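Hdh assembly factor Kustc1130 (Kuenenia stuttgartiensis, PDB 6HIF) probably helps assemble hydrazine dehydrogenase (HDH), the multi-haem enzyme of anammox bacteria, through a small all-beta domain that contacts another protein in the complex. Local coordinates at residues L33-I38 / Y73-H78; V77-G82 / L101-K106. All blocks are in the same frame, centred on the assembly; numbering follows the deposited sequence.

Both contacts join the same two sheets of a small all-beta domain, and their centres lie 11 Å apart. Along the chain the order is 33-38, 73-78, 77-82, 101-106, so contact 2 starts on strand 71-79 where contact 1 ends, and Val77 and His78 belong to both. On the other sheet, strands 31-39 and 96-102 run parallel as neighbours, with probable hydrogen bonds from Ile38 N to Leu101 O and from Leu103 N to Ile38 O. Contact 1 lies at the buried centre of the chain; contact 2 carries the same interface outward to the partly open end, as far as the turn that leads into strand 83-91.

Contact 1: L33-I38 / Y73-H78; sequences LWVTAI and YAISVH. With SO4 (sulfate ion), chain B.
Tyr73 opens this stretch of strand 71-79 at the border of the contact: its CB points toward strand 33-38, but its side chain touches Leu68 and its OH is hydrogen-bonded to Arg69 O. Ile75 carries much of the packing. With chi1 at -51° its CG1 lies anti to the carbonyl carbon and its CG2 anti to the backbone N, so the two branches fork along the facing strand. At the end of the longer branch, CD1 meets Leu33 CD2 tip to tip at 3.8 Å, while the short branch sends CG2 to Val35 CG1 at 3.9 Å, again head-on. The two strands belong to different sheets, with axes 9.0 Å apart crossing at -31°, the geometry of an aligned beta sandwich, and only side chains bridge them. Ser76 faces the other way, off the sandwich core, and its OG gives a hydrogen bond of 3.1 Å to O1 of a sulfate ion. Val77 turns inward once more: its CG2 slides past Val35 CG1 at 4.1 Å, and its CG1, anti to the backbone N, rests on Ala37 CB at 3.8 Å, where the small side chain goes with the closer approach of the two backbones. His78 lies on the Ser76 face, and its NE2 makes a weak hydrogen bond to sulfate O2 at 3.2 Å. His86 of strand 83-91 also binds this ion, probably from the crystallisation liquor, and any positive charge on the two imidazoles would favour it.

Contact 2: V77-G82 / L101-K106; sequences VHEHGG and LDLGAK. With SO4 (sulfate ion), chain B.
The tight part of this interface is apolar and centres on Val77, whose two methyls are shared between two leucines. Leu101 comes in obliquely and sets CD1 against Val77 CG2 at 3.8 Å; Leu103 crosses the other branch, its CD1 lying 3.9 Å from Val77 CG1. With its CG anti to the carbonyl carbon, Leu103 spreads a second methyl over the backbone, CD2 to Val77 O at 3.9 Å, and on to the carboxylate of Glu79, whose OE1 is 3.8 Å from that same CD2. Farther out the packing loosens. Glu79 bends at chi2 (-90°) and slides past Leu103, so that OE2 is hydrogen-bonded to His109 NE2 and takes a second, weak bond from Gly81 N at 3.0 Å, which together may steady its negative charge. A beta turn closes here, with Gly82 N bonded to Glu79 O at 2.9 Å, and the positive phi of Gly82 lets the chain swing into strand 83-91. On the other segment, the chain leaves strand 96-102 through an Asx turn: Asp102 OD2 accepts a hydrogen bond from Gly104 N, 3.2 Å away and above the carboxylate plane. On the loose, solvent side Lys106 is exposed, its side-chain end leading away from segment 77-82. Ala85 of strand 83-91 touches both leucines, Ile49 of strand 48-51 meets Val77, and strand 31-39 runs parallel to strand 96-102, its backbone bonded to Leu101 and Leu103.

Contact 1: L33-I38 / Y73-H78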
loop_
_atom_site.group_PDB
_atom_site.type_symbol
_atom_site.label_atom_id
_atom_site.label_comp_id
_atom_site.label_asym_id
_atom_site.label_seq_id
_atom_site.Cartn_x
_atom_site.Cartn_y
_atom_site.Cartn_z
ATOM N N LEU Y 33 50.410 18.685 48.891
ATOM C CA LEU Y 33 50.951 18.507 50.229
ATOM C C LEU Y 33 49.954 19.032 51.257
ATOM O O LEU Y 33 49.584 20.203 51.230
ATOM C CB LEU Y 33 52.288 19.248 50.337
ATOM C CG LEU Y 33 52.959 19.214 51.709
ATOM C CD1 LEU Y 33 53.586 17.855 51.980
ATOM C CD2 LEU Y 33 54.014 20.303 51.815
ATOM N N TRP Y 34 49.529 18.134 52.152
ATOM C CA TRP Y 34 48.710 18.482 53.301
ATOM C C TRP Y 34 49.623 18.630 54.512
ATOM O O TRP Y 34 50.441 17.748 54.775
ATOM C CB TRP Y 34 47.673 17.384 53.561
ATOM C CG TRP Y 34 46.749 17.070 52.423
ATOM C CD1 TRP Y 34 47.084 16.586 51.190
ATOM C CD2 TRP Y 34 45.314 17.169 52.440
ATOM N NE1 TRP Y 34 45.959 16.399 50.432
ATOM C CE2 TRP Y 34 44.858 16.744 51.173
ATOM C CE3 TRP Y 34 44.375 17.575 53.397
ATOM C CZ2 TRP Y 34 43.502 16.723 50.844
ATOM C CZ3 TRP Y 34 43.036 17.553 53.071
ATOM C CH2 TRP Y 34 42.609 17.130 51.810
ATOM N N VAL Y 35 49.482 19.744 55.241
ATOM C CA VAL Y 35 50.240 19.938 56.471
ATOM C C VAL Y 35 49.270 20.201 57.621
ATOM O O VAL Y 35 48.505 21.163 57.589
ATOM C CB VAL Y 35 51.307 21.047 56.349
ATOM C CG1 VAL Y 35 52.122 21.187 57.626
ATOM C CG2 VAL Y 35 52.232 20.821 55.165
ATOM N N THR Y 36 49.315 19.324 58.631
ATOM C CA THR Y 36 48.448 19.428 59.794
ATOM C C THR Y 36 49.283 19.826 61.008
ATOM O O THR Y 36 50.299 19.197 61.310
ATOM C CB THR Y 36 47.673 18.126 60.030
ATOM O OG1 THR Y 36 46.972 17.786 58.833
ATOM C CG2 THR Y 36 46.694 18.220 61.180
ATOM N N ALA Y 37 48.833 20.885 61.690
ATOM C CA ALA Y 37 49.493 21.391 62.882
ATOM C C ALA Y 37 48.736 20.916 64.118
ATOM O O ALA Y 37 47.572 21.264 64.315
ATOM C CB ALA Y 37 49.572 22.898 62.824
ATOM N N ILE Y 38 49.419 20.117 64.943
ATOM C CA ILE Y 38 48.808 19.508 66.113
ATOM C C ILE Y 38 49.529 20.013 67.359
ATOM O O ILE Y 38 50.729 20.273 67.323
ATOM C CB ILE Y 38 48.861 17.967 66.031
ATOM C CG1 ILE Y 38 48.747 17.433 64.604
ATOM C CG2 ILE Y 38 47.807 17.341 66.921
ATOM C CD1 ILE Y 38 49.097 15.968 64.485
ATOM N N TYR Y 73 61.355 21.119 49.346
ATOM C CA TYR Y 73 60.762 22.242 50.055
ATOM C C TYR Y 73 61.060 22.123 51.547
ATOM O O TYR Y 73 61.327 21.031 52.047
ATOM C CB TYR Y 73 59.247 22.271 49.840
ATOM C CG TYR Y 73 58.802 22.602 48.440
ATOM C CD1 TYR Y 73 58.705 21.621 47.463
ATOM C CD2 TYR Y 73 58.465 23.900 48.090
ATOM C CE1 TYR Y 73 58.296 21.924 46.173
ATOM C CE2 TYR Y 73 58.047 24.218 46.807
ATOM C CZ TYR Y 73 57.961 23.227 45.845
ATOM O OH TYR Y 73 57.550 23.536 44.581
ATOM N N ALA Y 74 61.000 23.263 52.245
ATOM C CA ALA Y 74 61.107 23.299 53.694
ATOM C C ALA Y 74 59.767 23.727 54.294
ATOM O O ALA Y 74 59.279 24.826 54.028
ATOM C CB ALA Y 74 62.234 24.215 54.107
ATOM N N ILE Y 75 59.167 22.825 55.081
ATOM C CA ILE Y 75 57.930 23.109 55.792
ATOM C C ILE Y 75 58.298 23.675 57.161
ATOM O O ILE Y 75 59.133 23.109 57.866
ATOM C CB ILE Y 75 57.043 21.851 55.917
ATOM C CG1 ILE Y 75 56.833 21.153 54.571
ATOM C CG2 ILE Y 75 55.715 22.180 56.585
ATOM C CD1 ILE Y 75 56.361 19.721 54.693
ATOM N N SER Y 76 57.672 24.803 57.512
ATOM C CA SER Y 76 57.833 25.391 58.831
ATOM C C SER Y 76 56.474 25.825 59.371
ATOM O O SER Y 76 55.732 26.541 58.699
ATOM C CB SER Y 76 58.822 26.528 58.809
ATOM O OG SER Y 76 58.378 27.567 57.953
ATOM N N VAL Y 77 56.166 25.363 60.588
ATOM C CA VAL Y 77 54.927 25.706 61.264
ATOM C C VAL Y 77 55.261 26.594 62.461
ATOM O O VAL Y 77 55.988 26.179 63.361
ATOM C CB VAL Y 77 54.142 24.444 61.680
ATOM C CG1 VAL Y 77 52.820 24.791 62.349
ATOM C CG2 VAL Y 77 53.909 23.508 60.504
ATOM N N HIS Y 78 54.730 27.823 62.440
ATOM C CA HIS Y 78 54.928 28.797 63.501
ATOM C C HIS Y 78 53.576 29.161 64.108
ATOM O O HIS Y 78 52.583 29.269 63.390
ATOM C CB HIS Y 78 55.655 30.034 62.951
ATOM C CG HIS Y 78 57.135 29.878 62.827
ATOM N ND1 HIS Y 78 58.020 30.826 63.304
ATOM C CD2 HIS Y 78 57.892 28.895 62.292
ATOM C CE1 HIS Y 78 59.256 30.434 63.066
ATOM N NE2 HIS Y 78 59.206 29.252 62.447
HETATM S S SO4 B . 61.117 29.945 59.288
HETATM O O1 SO4 B . 59.824 30.179 58.606
HETATM O O2 SO4 B . 61.098 28.639 59.980
HETATM O O3 SO4 B . 62.207 29.946 58.286
HETATM O O4 SO4 B . 61.345 31.015 60.287
#

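Contact 2: V77-G82 / L101-K106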
loop_
_atom_site.group_PDB
_atom_site.type_symbol
_atom_site.label_atom_id
_atom_site.label_comp_id
_atom_site.label_asym_id
_atom_site.label_seq_id
_atom_site.Cartn_x
_atom_site.Cartn_y
_atom_site.Cartn_z
ATOM N N VAL Y 77 56.166 25.363 60.588
ATOM C CA VAL Y 77 54.927 25.706 61.264
ATOM C C VAL Y 77 55.261 26.594 62.461
ATOM O O VAL Y 77 55.988 26.179 63.361
ATOM C CB VAL Y 77 54.142 24.444 61.680
ATOM C CG1 VAL Y 77 52.820 24.791 62.349
ATOM C CG2 VAL Y 77 53.909 23.508 60.504
ATOM N N HIS Y 78 54.730 27.823 62.440
ATOM C CA HIS Y 78 54.928 28.797 63.501
ATOM C C HIS Y 78 53.576 29.161 64.108
ATOM O O HIS Y 78 52.583 29.269 63.390
ATOM C CB HIS Y 78 55.655 30.034 62.951
ATOM C CG HIS Y 78 57.135 29.878 62.827
ATOM N ND1 HIS Y 78 58.020 30.826 63.304
ATOM C CD2 HIS Y 78 57.892 28.895 62.292
ATOM C CE1 HIS Y 78 59.256 30.434 63.066
ATOM N NE2 HIS Y 78 59.206 29.252 62.447
ATOM N N GLU Y 79 53.555 29.344 65.436
ATOM C CA GLU Y 79 52.357 29.746 66.161
ATOM C C GLU Y 79 52.730 30.756 67.246
ATOM O O GLU Y 79 53.825 30.688 67.805
ATOM C CB GLU Y 79 51.573 28.511 66.625
ATOM C CG GLU Y 79 50.999 28.603 68.027
ATOM C CD GLU Y 79 51.938 28.093 69.105
ATOM O OE1 GLU Y 79 52.838 27.300 68.776
ATOM O OE2 GLU Y 79 51.772 28.490 70.269
ATOM N N HIS Y 80 51.791 31.668 67.539
ATOM C CA HIS Y 80 52.022 32.903 68.278
ATOM C C HIS Y 80 52.553 32.661 69.693
ATOM O O HIS Y 80 52.981 33.602 70.358
ATOM C CB HIS Y 80 50.767 33.792 68.260
ATOM C CG HIS Y 80 50.764 34.810 67.163
ATOM N ND1 HIS Y 80 51.412 36.031 67.278
ATOM C CD2 HIS Y 80 50.201 34.798 65.934
ATOM C CE1 HIS Y 80 51.248 36.723 66.167
ATOM N NE2 HIS Y 80 50.506 35.988 65.327
ATOM N N GLY Y 81 52.531 31.401 70.143
ATOM C CA GLY Y 81 53.065 31.040 71.447
ATOM C C GLY Y 81 54.591 31.064 71.473
ATOM O O GLY Y 81 55.193 31.313 72.515
ATOM N N GLY Y 82 55.204 30.795 70.315
ATOM C CA GLY Y 82 56.650 30.806 70.175
ATOM C C GLY Y 82 57.211 29.420 69.865
ATOM O O GLY Y 82 58.414 29.196 69.981
ATOM N N LEU Y 101 52.633 17.443 61.920
ATOM C CA LEU Y 101 53.663 17.972 62.800
ATOM C C LEU Y 101 53.033 18.379 64.130
ATOM O O LEU Y 101 52.092 19.173 64.156
ATOM C CB LEU Y 101 54.350 19.164 62.120
ATOM C CG LEU Y 101 55.158 18.837 60.865
ATOM C CD1 LEU Y 101 55.443 20.099 60.067
ATOM C CD2 LEU Y 101 56.453 18.109 61.203
ATOM N N ASP Y 102 53.562 17.812 65.223
ATOM C CA ASP Y 102 53.111 18.146 66.564
ATOM C C ASP Y 102 54.087 19.132 67.197
ATOM O O ASP Y 102 55.295 18.913 67.174
ATOM C CB ASP Y 102 52.950 16.903 67.438
ATOM C CG ASP Y 102 52.183 17.184 68.719
ATOM O OD1 ASP Y 102 50.953 17.368 68.630
ATOM O OD2 ASP Y 102 52.823 17.232 69.793
ATOM N N LEU Y 103 53.541 20.208 67.778
ATOM C CA LEU Y 103 54.350 21.301 68.295
ATOM C C LEU Y 103 54.415 21.234 69.818
ATOM O O LEU Y 103 54.937 22.144 70.456
ATOM C CB LEU Y 103 53.761 22.635 67.825
ATOM C CG LEU Y 103 54.211 23.106 66.443
ATOM C CD1 LEU Y 103 53.483 22.348 65.339
ATOM C CD2 LEU Y 103 53.989 24.604 66.290
ATOM N N GLY Y 104 53.883 20.147 70.388
ATOM C CA GLY Y 104 53.964 19.908 71.819
ATOM C C GLY Y 104 52.838 20.596 72.585
ATOM O O GLY Y 104 51.991 21.265 71.992
ATOM N N ALA Y 105 52.863 20.427 73.915
ATOM C CA ALA Y 105 51.798 20.870 74.801
ATOM C C ALA Y 105 51.835 22.385 74.993
ATOM O O ALA Y 105 50.825 22.986 75.358
ATOM C CB ALA Y 105 51.895 20.144 76.118
ATOM N N LYS Y 106 52.999 22.990 74.729
ATOM C CA LYS Y 106 53.194 24.422 74.906
ATOM C C LYS Y 106 52.459 25.191 73.811
ATOM O O LYS Y 106 52.275 26.400 73.926
ATOM C CB LYS Y 106 54.685 24.773 74.919
ATOM C CG LYS Y 106 55.468 24.320 76.147
ATOM C CD LYS Y 106 56.972 24.374 75.937
ATOM C CE LYS Y 106 57.780 23.793 77.079
ATOM N NZ LYS Y 106 57.805 24.700 78.249
HETATM S S SO4 B . 61.117 29.945 59.288
HETATM O O1 SO4 B . 59.824 30.179 58.606
HETATM O O2 SO4 B . 61.098 28.639 59.980
HETATM O O3 SO4 B . 62.207 29.946 58.286
HETATM O O4 SO4 B . 61.345 31.015 60.287
#